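Local coordinates for protein glutathione transferase gst1-6 (Anopheles dirus, PDB 1V2A) that probably conjugates glutathione to electrophilic substrates as a homodimeric Delta-class glutathione transferase, releasing a halide anion from halogenated compounds in the detoxification of xenobiotics, at residues L69-V72 with E73-K77; H169-E172 with P173-H176. One frame throughout, in Å; residues are numbered along the deposited sequence.

Contact 1: L69-V72 with E73-K77; sequences LYLV and ETYAK
Thr74 OG1 sits over the centre of one face of the Tyr70 ring, 3.6 Å above its plane, while the Tyr75 ring takes Leu71 CD2 at its edge, in plane, and has Thr74 CG2 over one face. Leu71 CD2 lies 3.9 Å from Tyr75 CD2 and is about as near to Tyr75 CE2, so it meets that side of the ring rather than a single atom. The ring of Tyr70 is carried beside its own carbonyl by a chi1 of 169°, which brings its face to the threonine hydroxyl.

That hydroxyl also turns back to the helix: Thr74 OG1 donates to Tyr70 O at 2.8 Å from above the carbonyl plane, not along a lone pair. The same oxygen accepts Thr74 N at 2.9 Å from the opposite face, and is thus gripped by two donors of one residue. Thr74 chi1 of -55°, which sets OG1 beside the backbone N, makes this double grip possible. One residue on, Tyr75 N bonds to Leu71 O at 2.6 Å. On the inner side Val72 CG1 rests 3.6 Å from Ala76 CB; from helix 13-22, Leu18 packs on Val72 and Leu22 on Ala76.

Both phenol oxygens reach Asp56 OD2, Tyr75 by a hydrogen bond and Tyr70 by a weak one. Glu73 OE2 forms a salt bridge to Arg89 of the second subunit, whose Pro86 packs on Thr74. The i to i+4 ladder and the threonine hydroxyl folded onto the backbone are general features of alpha-helices; Ala76, the first residue to leave helical geometry, marks this as the C-terminal end of helix 64-75 in the thioredoxin-like domain, set between its sheet and the dimer interface.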
ATOM      1  N   LEU B  69       9.074  -2.741   7.721  1.00 27.88           N
ATOM      2  CA  LEU B  69       9.805  -3.818   7.058  1.00 30.54           C
ATOM      3  C   LEU B  69      11.322  -3.614   7.065  1.00 28.99           C
ATOM      4  O   LEU B  69      12.085  -4.575   7.073  1.00 27.11           O
ATOM      5  CB  LEU B  69       9.314  -3.980   5.621  1.00 31.62           C
ATOM      6  CG  LEU B  69       7.826  -4.287   5.450  1.00 32.35           C
ATOM      7  CD1 LEU B  69       7.552  -4.525   3.969  1.00 34.69           C
ATOM      8  CD2 LEU B  69       7.437  -5.512   6.266  1.00 32.41           C
ATOM      9  N   TYR B  70      11.750  -2.360   7.061  1.00 26.77           N
ATOM     10  CA  TYR B  70      13.166  -2.038   7.087  1.00 28.17           C
ATOM     11  C   TYR B  70      13.799  -2.394   8.441  1.00 26.54           C
ATOM     12  O   TYR B  70      14.844  -3.039   8.492  1.00 28.32           O
ATOM     13  CB  TYR B  70      13.363  -0.543   6.812  1.00 28.00           C
ATOM     14  CG  TYR B  70      14.770  -0.053   7.073  1.00 30.92           C
ATOM     15  CD1 TYR B  70      15.773  -0.205   6.118  1.00 30.84           C
ATOM     16  CD2 TYR B  70      15.100   0.561   8.281  1.00 32.46           C
ATOM     17  CE1 TYR B  70      17.071   0.250   6.359  1.00 33.98           C
ATOM     18  CE2 TYR B  70      16.395   1.015   8.533  1.00 33.54           C
ATOM     19  CZ  TYR B  70      17.372   0.860   7.571  1.00 33.96           C
ATOM     20  OH  TYR B  70      18.641   1.328   7.812  1.00 36.23           O
ATOM     21  N   LEU B  71      13.157  -1.969   9.525  1.00 24.89           N
ATOM     22  CA  LEU B  71      13.649  -2.216  10.877  1.00 26.83           C
ATOM     23  C   LEU B  71      13.718  -3.698  11.218  1.00 28.64           C
ATOM     24  O   LEU B  71      14.679  -4.155  11.842  1.00 29.22           O
ATOM     25  CB  LEU B  71      12.762  -1.510  11.911  1.00 22.98           C
ATOM     26  CG  LEU B  71      12.810   0.022  11.969  1.00 26.90           C
ATOM     27  CD1 LEU B  71      11.770   0.515  12.956  1.00 25.94           C
ATOM     28  CD2 LEU B  71      14.187   0.502  12.387  1.00 26.29           C
ATOM     29  N   VAL B  72      12.689  -4.442  10.824  1.00 26.70           N
ATOM     30  CA  VAL B  72      12.650  -5.866  11.092  1.00 28.31           C
ATOM     31  C   VAL B  72      13.827  -6.545  10.391  1.00 31.05           C
ATOM     32  O   VAL B  72      14.607  -7.256  11.028  1.00 29.89           O
ATOM     33  CB  VAL B  72      11.330  -6.501  10.587  1.00 27.08           C
ATOM     34  CG1 VAL B  72      11.342  -7.996  10.849  1.00 27.19           C
ATOM     35  CG2 VAL B  72      10.146  -5.857  11.272  1.00 24.18           C
ATOM     36  N   GLU B  73      13.954  -6.313   9.086  1.00 31.22           N
ATOM     37  CA  GLU B  73      15.029  -6.912   8.295  1.00 34.66           C
ATOM     38  C   GLU B  73      16.388  -6.518   8.844  1.00 34.79           C
ATOM     39  O   GLU B  73      17.290  -7.343   8.940  1.00 36.81           O
ATOM     40  CB  GLU B  73      14.921  -6.483   6.819  1.00 34.61           C
ATOM     41  CG  GLU B  73      13.535  -6.734   6.203  1.00 36.30           C
ATOM     42  CD  GLU B  73      13.489  -6.570   4.689  1.00 34.65           C
ATOM     43  OE1 GLU B  73      13.866  -5.495   4.168  1.00 35.54           O
ATOM     44  OE2 GLU B  73      13.064  -7.529   4.019  1.00 36.57           O
ATOM     45  N   THR B  74      16.523  -5.252   9.221  1.00 35.03           N
ATOM     46  CA  THR B  74      17.776  -4.739   9.758  1.00 33.46           C
ATOM     47  C   THR B  74      18.082  -5.122  11.211  1.00 35.82           C
ATOM     48  O   THR B  74      19.223  -5.462  11.536  1.00 34.74           O
ATOM     49  CB  THR B  74      17.819  -3.202   9.669  1.00 31.72           C
ATOM     50  OG1 THR B  74      17.589  -2.790   8.317  1.00 29.99           O
ATOM     51  CG2 THR B  74      19.168  -2.684  10.116  1.00 30.67           C
ATOM     52  N   TYR B  75      17.075  -5.079  12.082  1.00 36.37           N
ATOM     53  CA  TYR B  75      17.314  -5.364  13.493  1.00 37.03           C
ATOM     54  C   TYR B  75      16.680  -6.593  14.136  1.00 38.66           C
ATOM     55  O   TYR B  75      17.069  -6.976  15.240  1.00 40.64           O
ATOM     56  CB  TYR B  75      16.953  -4.121  14.310  1.00 35.86           C
ATOM     57  CG  TYR B  75      17.753  -2.913  13.898  1.00 37.60           C
ATOM     58  CD1 TYR B  75      19.132  -2.876  14.086  1.00 38.15           C
ATOM     59  CD2 TYR B  75      17.145  -1.830  13.270  1.00 37.25           C
ATOM     60  CE1 TYR B  75      19.889  -1.797  13.656  1.00 39.82           C
ATOM     61  CE2 TYR B  75      17.894  -0.743  12.837  1.00 40.26           C
ATOM     62  CZ  TYR B  75      19.268  -0.735  13.031  1.00 39.88           C
ATOM     63  OH  TYR B  75      20.025   0.325  12.593  1.00 39.86           O
ATOM     64  N   ALA B  76      15.718  -7.219  13.468  1.00 41.53           N
ATOM     65  CA  ALA B  76      15.074  -8.397  14.040  1.00 42.92           C
ATOM     66  C   ALA B  76      16.028  -9.574  14.172  1.00 44.98           C
ATOM     67  O   ALA B  76      16.635 -10.010  13.196  1.00 48.04           O
ATOM     68  CB  ALA B  76      13.878  -8.805  13.200  1.00 43.15           C
ATOM     69  N   LYS B  77      16.153 -10.080  15.393  1.00 47.21           N
ATOM     70  CA  LYS B  77      17.010 -11.222  15.686  1.00 48.66           C
ATOM     71  C   LYS B  77      16.328 -12.480  15.150  1.00 48.75           C
ATOM     72  O   LYS B  77      16.937 -13.546  15.060  1.00 50.01           O
ATOM     73  CB  LYS B  77      17.220 -11.331  17.202  1.00 49.72           C
ATOM     74  CG  LYS B  77      17.782 -12.661  17.690  1.00 53.35           C
ATOM     75  CD  LYS B  77      19.152 -12.959  17.089  1.00 54.59           C
ATOM     76  CE  LYS B  77      19.668 -14.321  17.531  1.00 54.30           C
ATOM     77  NZ  LYS B  77      18.732 -15.418  17.159  1.00 55.02           N
TER

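Contact 2: H169-E172 with P173-H176; sequences HDLE and PFPH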
ATOM      1  N   HIS B 169     -16.969   4.293  16.391  1.00 41.31           N
ATOM      2  CA  HIS B 169     -17.492   3.212  15.571  1.00 40.47           C
ATOM      3  C   HIS B 169     -17.678   1.967  16.427  1.00 41.41           C
ATOM      4  O   HIS B 169     -16.744   1.509  17.081  1.00 40.27           O
ATOM      5  CB  HIS B 169     -16.532   2.902  14.422  1.00 37.43           C
ATOM      6  CG  HIS B 169     -17.153   2.091  13.328  1.00 35.37           C
ATOM      7  ND1 HIS B 169     -17.866   2.660  12.294  1.00 33.88           N
ATOM      8  CD2 HIS B 169     -17.197   0.754  13.126  1.00 32.70           C
ATOM      9  CE1 HIS B 169     -18.323   1.706  11.503  1.00 34.22           C
ATOM     10  NE2 HIS B 169     -17.931   0.540  11.985  1.00 34.56           N
ATOM     11  N   ASP B 170     -18.886   1.417  16.412  1.00 43.97           N
ATOM     12  CA  ASP B 170     -19.195   0.232  17.200  1.00 47.55           C
ATOM     13  C   ASP B 170     -18.584  -1.046  16.631  1.00 47.77           C
ATOM     14  O   ASP B 170     -18.857  -1.421  15.493  1.00 49.04           O
ATOM     15  CB  ASP B 170     -20.712   0.061  17.311  1.00 48.68           C
ATOM     16  CG  ASP B 170     -21.102  -1.180  18.096  1.00 50.93           C
ATOM     17  OD1 ASP B 170     -20.695  -1.287  19.273  1.00 48.82           O
ATOM     18  OD2 ASP B 170     -21.812  -2.045  17.533  1.00 51.31           O
ATOM     19  N   LEU B 171     -17.765  -1.713  17.435  1.00 48.34           N
ATOM     20  CA  LEU B 171     -17.120  -2.957  17.028  1.00 48.23           C
ATOM     21  C   LEU B 171     -17.867  -4.153  17.606  1.00 49.63           C
ATOM     22  O   LEU B 171     -17.434  -5.296  17.464  1.00 50.18           O
ATOM     23  CB  LEU B 171     -15.668  -2.990  17.507  1.00 46.94           C
ATOM     24  CG  LEU B 171     -14.728  -1.909  16.976  1.00 46.55           C
ATOM     25  CD1 LEU B 171     -13.310  -2.181  17.467  1.00 45.32           C
ATOM     26  CD2 LEU B 171     -14.771  -1.899  15.463  1.00 45.71           C
ATOM     27  N   GLU B 172     -18.990  -3.879  18.262  1.00 50.11           N
ATOM     28  CA  GLU B 172     -19.801  -4.929  18.861  1.00 49.80           C
ATOM     29  C   GLU B 172     -20.082  -6.030  17.850  1.00 47.29           C
ATOM     30  O   GLU B 172     -20.003  -7.216  18.173  1.00 49.05           O
ATOM     31  CB  GLU B 172     -21.125  -4.352  19.369  1.00 51.63           C
ATOM     32  CG  GLU B 172     -21.972  -5.319  20.188  1.00 54.89           C
ATOM     33  CD  GLU B 172     -22.486  -6.495  19.382  1.00 56.34           C
ATOM     34  OE1 GLU B 172     -23.079  -6.258  18.309  1.00 57.82           O
ATOM     35  OE2 GLU B 172     -22.305  -7.653  19.823  1.00 57.84           O
ATOM     36  N   PRO B 173     -20.422  -5.656  16.607  1.00 44.37           N
ATOM     37  CA  PRO B 173     -20.705  -6.670  15.592  1.00 41.72           C
ATOM     38  C   PRO B 173     -19.479  -7.442  15.113  1.00 40.48           C
ATOM     39  O   PRO B 173     -19.605  -8.410  14.369  1.00 39.08           O
ATOM     40  CB  PRO B 173     -21.369  -5.867  14.482  1.00 42.64           C
ATOM     41  CG  PRO B 173     -20.705  -4.531  14.603  1.00 44.21           C
ATOM     42  CD  PRO B 173     -20.685  -4.303  16.088  1.00 44.03           C
ATOM     43  N   PHE B 174     -18.294  -7.026  15.546  1.00 40.69           N
ATOM     44  CA  PHE B 174     -17.073  -7.710  15.139  1.00 39.59           C
ATOM     45  C   PHE B 174     -16.377  -8.409  16.308  1.00 38.90           C
ATOM     46  O   PHE B 174     -15.439  -7.880  16.896  1.00 39.26           O
ATOM     47  CB  PHE B 174     -16.131  -6.719  14.451  1.00 39.98           C
ATOM     48  CG  PHE B 174     -16.772  -5.980  13.307  1.00 38.47           C
ATOM     49  CD1 PHE B 174     -17.419  -4.766  13.518  1.00 39.71           C
ATOM     50  CD2 PHE B 174     -16.773  -6.524  12.025  1.00 39.18           C
ATOM     51  CE1 PHE B 174     -18.063  -4.104  12.473  1.00 35.53           C
ATOM     52  CE2 PHE B 174     -17.410  -5.876  10.977  1.00 36.45           C
ATOM     53  CZ  PHE B 174     -18.057  -4.663  11.201  1.00 38.61           C
ATOM     54  N   PRO B 175     -16.849  -9.620  16.656  1.00 38.23           N
ATOM     55  CA  PRO B 175     -16.348 -10.471  17.738  1.00 38.73           C
ATOM     56  C   PRO B 175     -14.873 -10.848  17.656  1.00 38.22           C
ATOM     57  O   PRO B 175     -14.111 -10.626  18.602  1.00 39.45           O
ATOM     58  CB  PRO B 175     -17.247 -11.700  17.644  1.00 39.29           C
ATOM     59  CG  PRO B 175     -18.532 -11.125  17.184  1.00 38.54           C
ATOM     60  CD  PRO B 175     -18.084 -10.192  16.094  1.00 38.45           C
ATOM     61  N   HIS B 176     -14.476 -11.428  16.530  1.00 37.09           N
ATOM     62  CA  HIS B 176     -13.096 -11.858  16.355  1.00 35.06           C
ATOM     63  C   HIS B 176     -12.109 -10.706  16.339  1.00 32.62           C
ATOM     64  O   HIS B 176     -10.967 -10.864  16.773  1.00 32.33           O
ATOM     65  CB  HIS B 176     -12.968 -12.709  15.097  1.00 35.58           C
ATOM     66  CG  HIS B 176     -13.868 -13.905  15.097  1.00 38.79           C
ATOM     67  ND1 HIS B 176     -15.183 -13.848  14.690  1.00 38.68           N
ATOM     68  CD2 HIS B 176     -13.651 -15.183  15.492  1.00 39.77           C
ATOM     69  CE1 HIS B 176     -15.738 -15.038  14.831  1.00 39.38           C
ATOM     70  NE2 HIS B 176     -14.829 -15.867  15.316  1.00 38.81           N
TER
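Leu171 and Phe174 close a type I beta turn, their CA atoms 5.1 Å apart, with Phe174 N donating to Leu171 O at 2.7 Å and an N-H...O angle of 152°. Glu172 and Pro173 fill the two corner positions, and the proline ring holds phi of the second corner at -71°. Asp170, just before the turn, accepts a weak hydrogen bond at OD1 from Glu172 N, at the first corner.

Phe174 occupies the N-cap position of helix 175-185 and Pro175 opens its first turn, so the beta turn delivers the chain from the loop after helix 152-162 straight into the next helix of the all-helical C-terminal domain. Arg178, in that helix, binds Glu172 O through NH1 and reaches Leu171 O weakly.

Among the side chains, Phe174 presents the edge of its ring to the loop: Leu171 CA lies in the ring plane, 4.0 Å from Phe174 CD1, and Asp170 O approaches the same edge, 4.1 Å from Phe174 CE1. A chi1 of -54° sets CG beside the backbone N, folding the ring back along the turn. Leu171 CD2 adds a looser apolar touch on Phe174 CD1 at 4.4 Å. The buried ring is covered by Leu132, Asp133 and Glu136 of helix 122-141, whereas Leu171 packs on Leu164. On the exposed side the Asp170 carboxylate slants across the proline ring, OD2 coming to 2.9 Å from Pro173 CD. The Glu172 chain, bent at chi2, curls over the start of the proline, bringing OE1 to within 3.6 Å of Pro173 CA.

In the fold
Contact 1 and contact 2 lie on opposite sides of the chain's centre, with centres 33 Å apart and nearest atoms about 22 Å apart, so they do not touch. They follow one another along the sequence: 69-77 finishes a helix in the thioredoxin-like N-terminal domain, and 169-176 starts one in the helical C-terminal domain. Contact 1 is tied to the glutathione site through its helix: of the ligand pocket, Glu63 lies just before the helix, and Ser64 and Tyr65 are its first two residues; the Leu69 side chain is about 11 Å from the bound glutathione sulfonic acid. Contact 1 meets the second subunit, whereas no other chain of the dimer touches contact 2.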